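Side-chain contacts in C24 protein (Bizionia argentinensis JUB59, PDB 6OV6), which is of unknown function but probably forms the receptor-binding tip of the long tail fiber of a temperate bacteriophage, and binds manganese: residues 54-57 with 62-65; 57-62 with 98-103; 142-145 with 149-152; 156-161 with 176-181. All coordinates share one frame; numbering follows the deposited sequence.

Contact 1 of 4, residues 54-57 with 62-65; sequences DGVV and EVFK
Val56 and Val63 meet on one face of the sheet, while Val57 and the stem of Phe64 meet on the other. On the first face the closest apolar approach is methyl to methyl, Val56 CG1 lying 3.5 Å from Val63 CG1. Each of these methyls stands anti to its own backbone nitrogen (chi1 173° in Val56 and 175° in Val63), and the two side chains are set at a slant to each other. Val56 CG1 also rests 3.4 Å from Phe64 O, against the peptide of the partner strand. The chain here forms an antiparallel beta hairpin of strands 51-59 and 62-70, whose short segments run at 159° to each other. Val57 and Phe64 are its hydrogen-bonded pair: Val57 N donates to Phe64 O at 2.8 Å, and Phe64 N returns the bond to Val57 O, also at 2.8 Å. Val56 and Lys65 form the next, non-hydrogen-bonded pair, where the CA of Val56 comes within 3.2 Å of Phe64 O in a CA-H...O contact. On the second face Val57 CG2, the methyl between the backbone N and the carbonyl carbon, touches the phenylalanine at its stem, 4.1 Å from Phe64 CB, while the ring leads away from strand 51-59 and packs on Arg98 and Val100 of strand 96-102. The Val56 and Val63 face is covered by Ala31 and Val28 of the second subunit, and Val28 of that subunit also packs against Lys65.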
loop_
_atom_site.group_PDB
_atom_site.type_symbol
_atom_site.label_atom_id
_atom_site.label_comp_id
_atom_site.label_asym_id
_atom_site.label_seq_id
_atom_site.Cartn_x
_atom_site.Cartn_y
_atom_site.Cartn_z
ATOM N N ASP A 54 -46.900 -11.655 -5.707
ATOM C CA ASP A 54 -47.081 -12.816 -4.857
ATOM C C ASP A 54 -45.705 -13.468 -4.677
ATOM O O ASP A 54 -44.764 -13.193 -5.432
ATOM C CB ASP A 54 -48.034 -13.813 -5.525
ATOM C CG ASP A 54 -49.498 -13.397 -5.513
ATOM O OD1 ASP A 54 -49.827 -12.398 -4.839
ATOM O OD2 ASP A 54 -50.315 -14.094 -6.149
ATOM N N GLY A 55 -45.580 -14.296 -3.663
ATOM C CA GLY A 55 -44.314 -14.959 -3.431
ATOM C C GLY A 55 -44.414 -15.989 -2.344
ATOM O O GLY A 55 -45.474 -16.605 -2.143
ATOM N N VAL A 56 -43.268 -16.221 -1.688
ATOM C CA VAL A 56 -43.139 -17.188 -0.603
ATOM C C VAL A 56 -42.257 -16.547 0.458
ATOM O O VAL A 56 -41.213 -15.949 0.139
ATOM C CB VAL A 56 -42.603 -18.585 -1.057
ATOM C CG1 VAL A 56 -42.334 -19.503 0.129
ATOM C CG2 VAL A 56 -43.571 -19.257 -2.030
ATOM N N VAL A 57 -42.719 -16.631 1.724
ATOM C CA VAL A 57 -41.994 -16.059 2.862
ATOM C C VAL A 57 -41.759 -17.116 3.944
ATOM O O VAL A 57 -42.378 -18.181 3.927
ATOM C CB VAL A 57 -42.678 -14.773 3.427
ATOM C CG1 VAL A 57 -42.672 -13.643 2.393
ATOM C CG2 VAL A 57 -44.101 -15.058 3.969
ATOM N N GLU A 62 -42.252 -21.387 9.800
ATOM C CA GLU A 62 -43.160 -21.843 8.735
ATOM C C GLU A 62 -42.880 -21.162 7.418
ATOM O O GLU A 62 -42.730 -19.933 7.378
ATOM C CB GLU A 62 -44.644 -21.578 9.092
ATOM C CG GLU A 62 -45.123 -22.199 10.386
ATOM C CD GLU A 62 -46.614 -22.003 10.573
ATOM O OE1 GLU A 62 -46.998 -21.100 11.349
ATOM O OE2 GLU A 62 -47.386 -22.635 9.819
ATOM N N VAL A 63 -42.945 -21.945 6.338
ATOM C CA VAL A 63 -42.821 -21.454 4.974
ATOM C C VAL A 63 -44.262 -21.171 4.511
ATOM O O VAL A 63 -45.115 -22.073 4.587
ATOM C CB VAL A 63 -42.104 -22.473 4.044
ATOM C CG1 VAL A 63 -42.080 -21.992 2.595
ATOM C CG2 VAL A 63 -40.696 -22.806 4.530
ATOM N N PHE A 64 -44.531 -19.943 4.039
ATOM C CA PHE A 64 -45.865 -19.546 3.582
ATOM C C PHE A 64 -45.897 -18.995 2.198
ATOM O O PHE A 64 -45.023 -18.212 1.825
ATOM C CB PHE A 64 -46.454 -18.421 4.471
ATOM C CG PHE A 64 -46.817 -18.765 5.890
ATOM C CD1 PHE A 64 -47.952 -19.519 6.171
ATOM C CD2 PHE A 64 -46.025 -18.337 6.951
ATOM C CE1 PHE A 64 -48.291 -19.833 7.484
ATOM C CE2 PHE A 64 -46.367 -18.654 8.262
ATOM C CZ PHE A 64 -47.515 -19.377 8.517
ATOM N N LYS A 65 -47.020 -19.249 1.491
ATOM C CA LYS A 65 -47.337 -18.564 0.245
ATOM C C LYS A 65 -47.662 -17.115 0.695
ATOM O O LYS A 65 -48.275 -16.915 1.755
ATOM C CB LYS A 65 -48.590 -19.160 -0.429
ATOM C CG LYS A 65 -48.345 -20.504 -1.108
ATOM C CD LYS A 65 -49.643 -21.276 -1.358
ATOM C CE LYS A 65 -49.382 -22.728 -1.707
ATOM N NZ LYS A 65 -50.646 -23.500 -1.825
#

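Contact 2 of 4, residues 57-62 with 98-103; sequences VYINGE and RYVTFA
Glu62 and Arg98 join through a two-pronged salt bridge, carboxylate to guanidinium. Arg98 NH2 donates to Glu62 OE1 at 2.7 Å and Arg98 NH1 to Glu62 OE2 at 2.8 Å, an end-on grip with one nitrogen for each oxygen. Both oxygens use their syn lone pairs, and the carboxylate and guanidinium planes are only 9° apart, so the charged ends are almost coplanar although the side chains as wholes cross at about a right angle. A bend in the arginine at chi3 (73°) turns its guanidinium toward the acid. Beside this polar pair lies an apolar cluster: Ile59 CD1 and Val100 CG2 meet tip to tip at 3.5 Å, and Val57 CG2 reaches Val100 CB at 3.9 Å. Behind these side chains, a type I' turn from Ile59 to Glu62 is closed by reciprocal backbone bonds between its end residues, which brings the isoleucine and the acid to the same end of the hairpin. Strand 62-70, which begins at Glu62, runs between strands 51-59 and 96-102, with Phe64 packing on both Arg98 and Val100, and Phe114 covers Val57 and Ile59. Because each carboxylate oxygen receives an N-H within a nearly shared plane, the bridge fixes the rotation of both charged groups, and the pairing would be expected to favour their ionised forms.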
loop_
_atom_site.group_PDB
_atom_site.type_symbol
_atom_site.label_atom_id
_atom_site.label_comp_id
_atom_site.label_asym_id
_atom_site.label_seq_id
_atom_site.Cartn_x
_atom_site.Cartn_y
_atom_site.Cartn_z
ATOM N N VAL A 57 -42.719 -16.631 1.724
ATOM C CA VAL A 57 -41.994 -16.059 2.862
ATOM C C VAL A 57 -41.759 -17.116 3.944
ATOM O O VAL A 57 -42.378 -18.181 3.927
ATOM C CB VAL A 57 -42.678 -14.773 3.427
ATOM C CG1 VAL A 57 -42.672 -13.643 2.393
ATOM C CG2 VAL A 57 -44.101 -15.058 3.969
ATOM N N TYR A 58 -40.888 -16.801 4.888
ATOM C CA TYR A 58 -40.595 -17.698 6.010
ATOM C C TYR A 58 -40.716 -16.895 7.294
ATOM O O TYR A 58 -40.027 -15.887 7.445
ATOM C CB TYR A 58 -39.182 -18.269 5.886
ATOM C CG TYR A 58 -38.801 -19.154 7.053
ATOM C CD1 TYR A 58 -39.395 -20.400 7.231
ATOM C CD2 TYR A 58 -37.828 -18.755 7.967
ATOM C CE1 TYR A 58 -39.039 -21.225 8.302
ATOM C CE2 TYR A 58 -37.449 -19.579 9.025
ATOM C CZ TYR A 58 -38.055 -20.816 9.186
ATOM O OH TYR A 58 -37.678 -21.652 10.211
ATOM N N ILE A 59 -41.628 -17.297 8.197
ATOM C CA ILE A 59 -41.831 -16.594 9.481
ATOM C C ILE A 59 -41.998 -17.630 10.543
ATOM O O ILE A 59 -42.818 -18.543 10.386
ATOM C CB ILE A 59 -43.103 -15.666 9.539
ATOM C CG1 ILE A 59 -43.370 -14.948 8.229
ATOM C CG2 ILE A 59 -43.066 -14.715 10.767
ATOM C CD1 ILE A 59 -44.784 -14.441 8.061
ATOM N N ASN A 60 -41.267 -17.455 11.651
ATOM C CA ASN A 60 -41.366 -18.289 12.849
ATOM C C ASN A 60 -41.560 -19.790 12.581
ATOM O O ASN A 60 -42.568 -20.382 12.998
ATOM C CB ASN A 60 -42.471 -17.732 13.759
ATOM C CG ASN A 60 -42.254 -16.312 14.215
ATOM O OD1 ASN A 60 -41.130 -15.796 14.268
ATOM N ND2 ASN A 60 -43.339 -15.646 14.513
ATOM N N GLY A 61 -40.604 -20.364 11.854
ATOM C CA GLY A 61 -40.575 -21.787 11.570
ATOM C C GLY A 61 -41.502 -22.286 10.487
ATOM O O GLY A 61 -41.545 -23.488 10.262
ATOM N N GLU A 62 -42.252 -21.387 9.800
ATOM C CA GLU A 62 -43.160 -21.843 8.735
ATOM C C GLU A 62 -42.880 -21.162 7.418
ATOM O O GLU A 62 -42.730 -19.933 7.378
ATOM C CB GLU A 62 -44.644 -21.578 9.092
ATOM C CG GLU A 62 -45.123 -22.199 10.386
ATOM C CD GLU A 62 -46.614 -22.003 10.573
ATOM O OE1 GLU A 62 -46.998 -21.100 11.349
ATOM O OE2 GLU A 62 -47.386 -22.635 9.819
ATOM N N ARG A 98 -53.806 -21.281 5.239
ATOM C CA ARG A 98 -52.993 -20.261 5.882
ATOM C C ARG A 98 -51.985 -19.702 4.905
ATOM O O ARG A 98 -51.374 -20.446 4.155
ATOM C CB ARG A 98 -52.324 -20.812 7.154
ATOM C CG ARG A 98 -53.333 -20.946 8.295
ATOM C CD ARG A 98 -52.861 -21.816 9.436
ATOM N NE ARG A 98 -51.832 -21.143 10.228
ATOM C CZ ARG A 98 -50.551 -21.483 10.218
ATOM N NH1 ARG A 98 -50.137 -22.509 9.485
ATOM N NH2 ARG A 98 -49.680 -20.822 10.964
ATOM N N TYR A 99 -51.847 -18.388 4.887
ATOM C CA TYR A 99 -50.941 -17.688 3.977
ATOM C C TYR A 99 -50.650 -16.347 4.585
ATOM O O TYR A 99 -51.244 -15.977 5.599
ATOM C CB TYR A 99 -51.577 -17.522 2.547
ATOM C CG TYR A 99 -52.898 -16.778 2.555
ATOM C CD1 TYR A 99 -52.953 -15.412 2.286
ATOM C CD2 TYR A 99 -54.086 -17.427 2.892
ATOM C CE1 TYR A 99 -54.159 -14.712 2.340
ATOM C CE2 TYR A 99 -55.295 -16.733 2.964
ATOM C CZ TYR A 99 -55.330 -15.380 2.671
ATOM O OH TYR A 99 -56.516 -14.695 2.743
ATOM N N VAL A 100 -49.712 -15.628 3.996
ATOM C CA VAL A 100 -49.344 -14.294 4.460
ATOM C C VAL A 100 -49.777 -13.296 3.401
ATOM O O VAL A 100 -49.665 -13.583 2.208
ATOM C CB VAL A 100 -47.826 -14.229 4.779
ATOM C CG1 VAL A 100 -47.349 -12.809 5.102
ATOM C CG2 VAL A 100 -47.508 -15.161 5.941
ATOM N N THR A 101 -50.279 -12.132 3.848
ATOM C CA THR A 101 -50.679 -11.025 2.980
ATOM C C THR A 101 -50.523 -9.670 3.662
ATOM O O THR A 101 -50.294 -9.614 4.875
ATOM C CB THR A 101 -52.059 -11.265 2.312
ATOM O OG1 THR A 101 -52.157 -10.382 1.195
ATOM C CG2 THR A 101 -53.231 -11.047 3.250
ATOM N N PHE A 102 -50.688 -8.571 2.900
ATOM C CA PHE A 102 -50.681 -7.245 3.501
ATOM C C PHE A 102 -51.945 -7.137 4.333
ATOM O O PHE A 102 -53.044 -7.499 3.876
ATOM C CB PHE A 102 -50.636 -6.142 2.437
ATOM C CG PHE A 102 -49.327 -6.095 1.686
ATOM C CD1 PHE A 102 -48.150 -5.726 2.330
ATOM C CD2 PHE A 102 -49.273 -6.415 0.338
ATOM C CE1 PHE A 102 -46.934 -5.674 1.632
ATOM C CE2 PHE A 102 -48.069 -6.347 -0.362
ATOM C CZ PHE A 102 -46.905 -5.974 0.291
ATOM N N ALA A 103 -51.767 -6.736 5.584
ATOM C CA ALA A 103 -52.832 -6.630 6.566
ATOM C C ALA A 103 -52.382 -5.800 7.739
ATOM O O ALA A 103 -51.273 -5.275 7.720
ATOM C CB ALA A 103 -53.304 -8.020 7.008
#

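Contact 3 of 4, residues 142-145 with 149-152; sequences NNIP and QLCD
A single side chain, Ile144, supplies nearly all of the first segment's share of this contact, and much of what it touches is backbone. Its CG2 methyl, anti to the backbone nitrogen (chi1 -68° for the CG1 branch), lies 4.0 Å from Gln149 N and 4.1 Å from Gln149 CA. The other branch reaches further along the strand, where Ile144 CD1 comes within 4.2 Å of Leu150 N and equally within 4.2 Å of the methyl Leu150 CD1. The isoleucine thus bridges two successive residues through its two arms. Gln149 turns its CB away from Ile144 and spends its amide locally: Gln149 NE2 donates to Leu150 O at 3.0 Å in a nearly straight bond (169°), with the acceptor in the amide plane, and it also bonds to Thr154 OG1. Just beyond, Cys151 sits at the centre of an inverse gamma turn as the chain leaves the strand. Within this chain, strand 148-150 is an outer strand of a three-stranded antiparallel sheet, bonded through Gln149 to Ile274 of the central strand 267-275; Leu150 packs on Ala271 and on Tyr168 of the second subunit, and Ile144, in the preceding loop, packs on Tyr137 of the other outer strand, 135-137.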
loop_
_atom_site.group_PDB
_atom_site.type_symbol
_atom_site.label_atom_id
_atom_site.label_comp_id
_atom_site.label_asym_id
_atom_site.label_seq_id
_atom_site.Cartn_x
_atom_site.Cartn_y
_atom_site.Cartn_z
ATOM N N ASN A 142 -2.668 -14.494 17.503
ATOM C CA ASN A 142 -2.513 -15.782 18.198
ATOM C C ASN A 142 -3.781 -16.628 18.114
ATOM O O ASN A 142 -3.756 -17.808 18.487
ATOM C CB ASN A 142 -2.114 -15.576 19.664
ATOM C CG ASN A 142 -0.912 -14.701 19.860
ATOM O OD1 ASN A 142 -1.028 -13.614 20.423
ATOM N ND2 ASN A 142 0.253 -15.130 19.377
ATOM N N ASN A 143 -4.881 -16.033 17.608
ATOM C CA ASN A 143 -6.176 -16.697 17.463
ATOM C C ASN A 143 -6.741 -16.522 16.035
ATOM O O ASN A 143 -7.884 -16.100 15.858
ATOM C CB ASN A 143 -7.151 -16.220 18.556
ATOM C CG ASN A 143 -8.417 -17.040 18.683
ATOM O OD1 ASN A 143 -8.444 -18.255 18.423
ATOM N ND2 ASN A 143 -9.505 -16.382 19.066
ATOM N N ILE A 144 -5.925 -16.846 15.020
ATOM C CA ILE A 144 -6.346 -16.759 13.615
ATOM C C ILE A 144 -7.462 -17.813 13.411
ATOM O O ILE A 144 -7.259 -18.972 13.786
ATOM C CB ILE A 144 -5.154 -16.921 12.631
ATOM C CG1 ILE A 144 -4.198 -15.690 12.737
ATOM C CG2 ILE A 144 -5.647 -17.084 11.186
ATOM C CD1 ILE A 144 -2.805 -15.869 12.114
ATOM N N PRO A 145 -8.645 -17.414 12.877
ATOM C CA PRO A 145 -9.747 -18.380 12.706
ATOM C C PRO A 145 -9.412 -19.681 11.978
ATOM O O PRO A 145 -8.492 -19.741 11.158
ATOM C CB PRO A 145 -10.820 -17.559 11.977
ATOM C CG PRO A 145 -10.551 -16.147 12.415
ATOM C CD PRO A 145 -9.053 -16.064 12.422
ATOM N N GLN A 149 -4.734 -18.930 7.743
ATOM C CA GLN A 149 -3.355 -18.837 8.209
ATOM C C GLN A 149 -2.758 -17.523 7.726
ATOM O O GLN A 149 -3.258 -16.928 6.773
ATOM C CB GLN A 149 -2.492 -20.018 7.704
ATOM C CG GLN A 149 -2.136 -19.971 6.224
ATOM C CD GLN A 149 -0.997 -20.901 5.900
ATOM O OE1 GLN A 149 -1.186 -22.114 5.738
ATOM N NE2 GLN A 149 0.199 -20.341 5.754
ATOM N N LEU A 150 -1.639 -17.133 8.329
ATOM C CA LEU A 150 -0.871 -15.958 7.942
ATOM C C LEU A 150 -0.265 -16.205 6.546
ATOM O O LEU A 150 0.138 -17.336 6.236
ATOM C CB LEU A 150 0.239 -15.798 8.994
ATOM C CG LEU A 150 0.841 -14.416 9.228
ATOM C CD1 LEU A 150 -0.203 -13.427 9.806
ATOM C CD2 LEU A 150 2.048 -14.524 10.152
ATOM N N CYS A 151 -0.221 -15.165 5.681
ATOM C CA CYS A 151 0.441 -15.272 4.373
ATOM C C CYS A 151 1.941 -15.139 4.683
ATOM O O CYS A 151 2.482 -14.026 4.729
ATOM C CB CYS A 151 -0.038 -14.185 3.418
ATOM S SG CYS A 151 -1.791 -14.348 2.964
ATOM N N ASP A 152 2.573 -16.282 5.007
ATOM C CA ASP A 152 3.971 -16.341 5.454
ATOM C C ASP A 152 4.941 -17.139 4.567
ATOM O O ASP A 152 6.113 -17.297 4.926
ATOM C CB ASP A 152 4.019 -16.864 6.899
ATOM C CG ASP A 152 3.371 -18.234 7.113
ATOM O OD1 ASP A 152 3.025 -18.896 6.110
ATOM O OD2 ASP A 152 3.133 -18.599 8.280
#

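Contact 4 of 4, residues 156-161 with 176-181; sequences GTENLK and NAIGKV
Two loops meet here beside a subunit interface, one linking strands 148-150 and 164-167 and the other carrying a type II beta turn from Ala177 to Lys180. The carboxylate of Glu158 lies against the second and third residues of that turn. Its oxygen Glu158 OE1 is 3.9 Å from the methyl Ile178 CG2 and 4.1 Å from Gly179 CA, and the same methyl lies 3.9 Å from Glu158 CD, so that Ile178 CG2 sits over the face of the carboxylate in van der Waals contact. The two side chains cross at about a right angle. The bend of the glutamate at chi2 (-52°) lays the carboxylate flat against Ile178. Glycine suits the third position of a type II turn, and Gly179 has the positive phi of 89° expected there; Lys180 N closes the turn on Ala177 O at 3.3 Å. Next to the turn, Lys180 NZ bonds to Asn176 OD1 at 2.7 Å, in the carbonyl plane, and also to Ser173 O. On the other loop Asn159 forms an Asx turn, its OD1 accepting from Lys161 N at 3.3 Å with the donor tilted 33° from the carbonyl plane. Glu158 OE1 is hydrogen-bonded to the hydroxyl of Tyr268 of the third subunit, while Ile178 packs on Tyr137 of that subunit. Val181, following the turn, joins an antiparallel ladder with a strand of the third subunit, carrying the sheet across the interface.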
loop_
_atom_site.group_PDB
_atom_site.type_symbol
_atom_site.label_atom_id
_atom_site.label_comp_id
_atom_site.label_asym_id
_atom_site.label_seq_id
_atom_site.Cartn_x
_atom_site.Cartn_y
_atom_site.Cartn_z
ATOM N N GLY A 156 2.205 -23.094 0.335
ATOM C CA GLY A 156 2.044 -22.447 -0.958
ATOM C C GLY A 156 1.577 -20.995 -0.913
ATOM O O GLY A 156 1.248 -20.437 -1.959
ATOM N N THR A 157 1.559 -20.373 0.266
ATOM C CA THR A 157 1.108 -18.965 0.403
ATOM C C THR A 157 2.202 -17.989 0.006
ATOM O O THR A 157 3.388 -18.339 0.008
ATOM C CB THR A 157 0.622 -18.644 1.848
ATOM O OG1 THR A 157 1.687 -18.689 2.799
ATOM C CG2 THR A 157 -0.516 -19.526 2.314
ATOM N N GLU A 158 1.809 -16.743 -0.303
ATOM C CA GLU A 158 2.774 -15.673 -0.559
ATOM C C GLU A 158 3.301 -15.251 0.804
ATOM O O GLU A 158 2.562 -15.307 1.759
ATOM C CB GLU A 158 2.062 -14.467 -1.220
ATOM C CG GLU A 158 1.356 -14.762 -2.532
ATOM C CD GLU A 158 2.179 -15.457 -3.607
ATOM O OE1 GLU A 158 3.304 -14.987 -3.904
ATOM O OE2 GLU A 158 1.691 -16.467 -4.162
ATOM N N ASN A 159 4.577 -14.866 0.918
ATOM C CA ASN A 159 5.078 -14.390 2.200
ATOM C C ASN A 159 4.932 -12.853 2.159
ATOM O O ASN A 159 5.780 -12.156 1.578
ATOM C CB ASN A 159 6.560 -14.788 2.413
ATOM C CG ASN A 159 7.112 -14.239 3.703
ATOM O OD1 ASN A 159 6.391 -13.606 4.490
ATOM N ND2 ASN A 159 8.395 -14.466 3.959
ATOM N N LEU A 160 3.861 -12.346 2.785
ATOM C CA LEU A 160 3.538 -10.904 2.784
ATOM C C LEU A 160 4.032 -10.138 4.008
ATOM O O LEU A 160 3.819 -8.937 4.109
ATOM C CB LEU A 160 2.021 -10.719 2.568
ATOM C CG LEU A 160 1.442 -11.380 1.308
ATOM C CD1 LEU A 160 -0.070 -11.137 1.200
ATOM C CD2 LEU A 160 2.122 -10.879 0.068
ATOM N N LYS A 161 4.736 -10.830 4.923
ATOM C CA LYS A 161 5.243 -10.257 6.171
ATOM C C LYS A 161 6.182 -9.094 5.896
ATOM O O LYS A 161 7.087 -9.224 5.070
ATOM C CB LYS A 161 5.971 -11.342 7.000
ATOM C CG LYS A 161 5.053 -12.458 7.507
ATOM C CD LYS A 161 5.837 -13.454 8.416
ATOM C CE LYS A 161 6.826 -14.303 7.635
ATOM N NZ LYS A 161 7.608 -15.209 8.516
ATOM N N ASN A 176 5.080 -7.187 -13.117
ATOM C CA ASN A 176 4.398 -8.067 -14.068
ATOM C C ASN A 176 4.282 -9.536 -13.706
ATOM O O ASN A 176 4.006 -10.365 -14.574
ATOM C CB ASN A 176 4.926 -7.840 -15.477
ATOM C CG ASN A 176 6.390 -8.242 -15.613
ATOM O OD1 ASN A 176 7.024 -8.673 -14.648
ATOM N ND2 ASN A 176 6.961 -8.077 -16.790
ATOM N N ALA A 177 4.489 -9.875 -12.448
ATOM C CA ALA A 177 4.258 -11.228 -11.943
ATOM C C ALA A 177 3.878 -11.126 -10.499
ATOM O O ALA A 177 4.438 -10.298 -9.771
ATOM C CB ALA A 177 5.505 -12.113 -12.096
ATOM N N ILE A 178 2.959 -12.007 -10.043
ATOM C CA ILE A 178 2.630 -12.084 -8.629
ATOM C C ILE A 178 3.919 -12.442 -7.881
ATOM O O ILE A 178 4.663 -13.322 -8.330
ATOM C CB ILE A 178 1.527 -13.162 -8.385
ATOM C CG1 ILE A 178 0.204 -12.839 -9.153
ATOM C CG2 ILE A 178 1.333 -13.474 -6.885
ATOM C CD1 ILE A 178 -0.545 -11.511 -8.811
ATOM N N GLY A 179 4.182 -11.763 -6.771
ATOM C CA GLY A 179 5.368 -12.063 -5.978
ATOM C C GLY A 179 6.646 -11.316 -6.327
ATOM O O GLY A 179 7.660 -11.529 -5.671
ATOM N N LYS A 180 6.623 -10.451 -7.340
ATOM C CA LYS A 180 7.793 -9.624 -7.671
ATOM C C LYS A 180 7.930 -8.610 -6.550
ATOM O O LYS A 180 6.935 -8.040 -6.084
ATOM C CB LYS A 180 7.653 -8.881 -8.985
ATOM C CG LYS A 180 7.970 -9.742 -10.170
ATOM C CD LYS A 180 8.310 -8.910 -11.366
ATOM C CE LYS A 180 9.184 -9.709 -12.273
ATOM N NZ LYS A 180 9.453 -9.004 -13.549
ATOM N N VAL A 181 9.158 -8.457 -6.067
ATOM C CA VAL A 181 9.490 -7.598 -4.938
ATOM C C VAL A 181 10.508 -6.538 -5.334
ATOM O O VAL A 181 11.112 -6.593 -6.405
ATOM C CB VAL A 181 9.936 -8.429 -3.690
ATOM C CG1 VAL A 181 8.816 -9.391 -3.249
ATOM C CG2 VAL A 181 11.237 -9.208 -3.954
#

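Overall arrangement
From the N terminus, contact 1 closes first, across the short hairpin connection between 54-57 and 62-65. Contact 2 starts from the same stretch, shares Val57 and Glu62 with contact 1, and closes a much longer loop that brings strand 96-102 alongside; the two centres are 6 Å apart, and Lys65 O probably accepts from Val100 N between them. Contacts 3 and 4 follow one another without nesting, their centres about 42 and 49 Å from that of contact 1. Contact 3 closes a tight loop before strand 148-150, and contact 4 a longer one spanning strand 164-167. Their segments touch through Cys151 O and Leu160 N. Contacts 1, 3 and 4 reach the second subunit, and contact 4 chiefly the third.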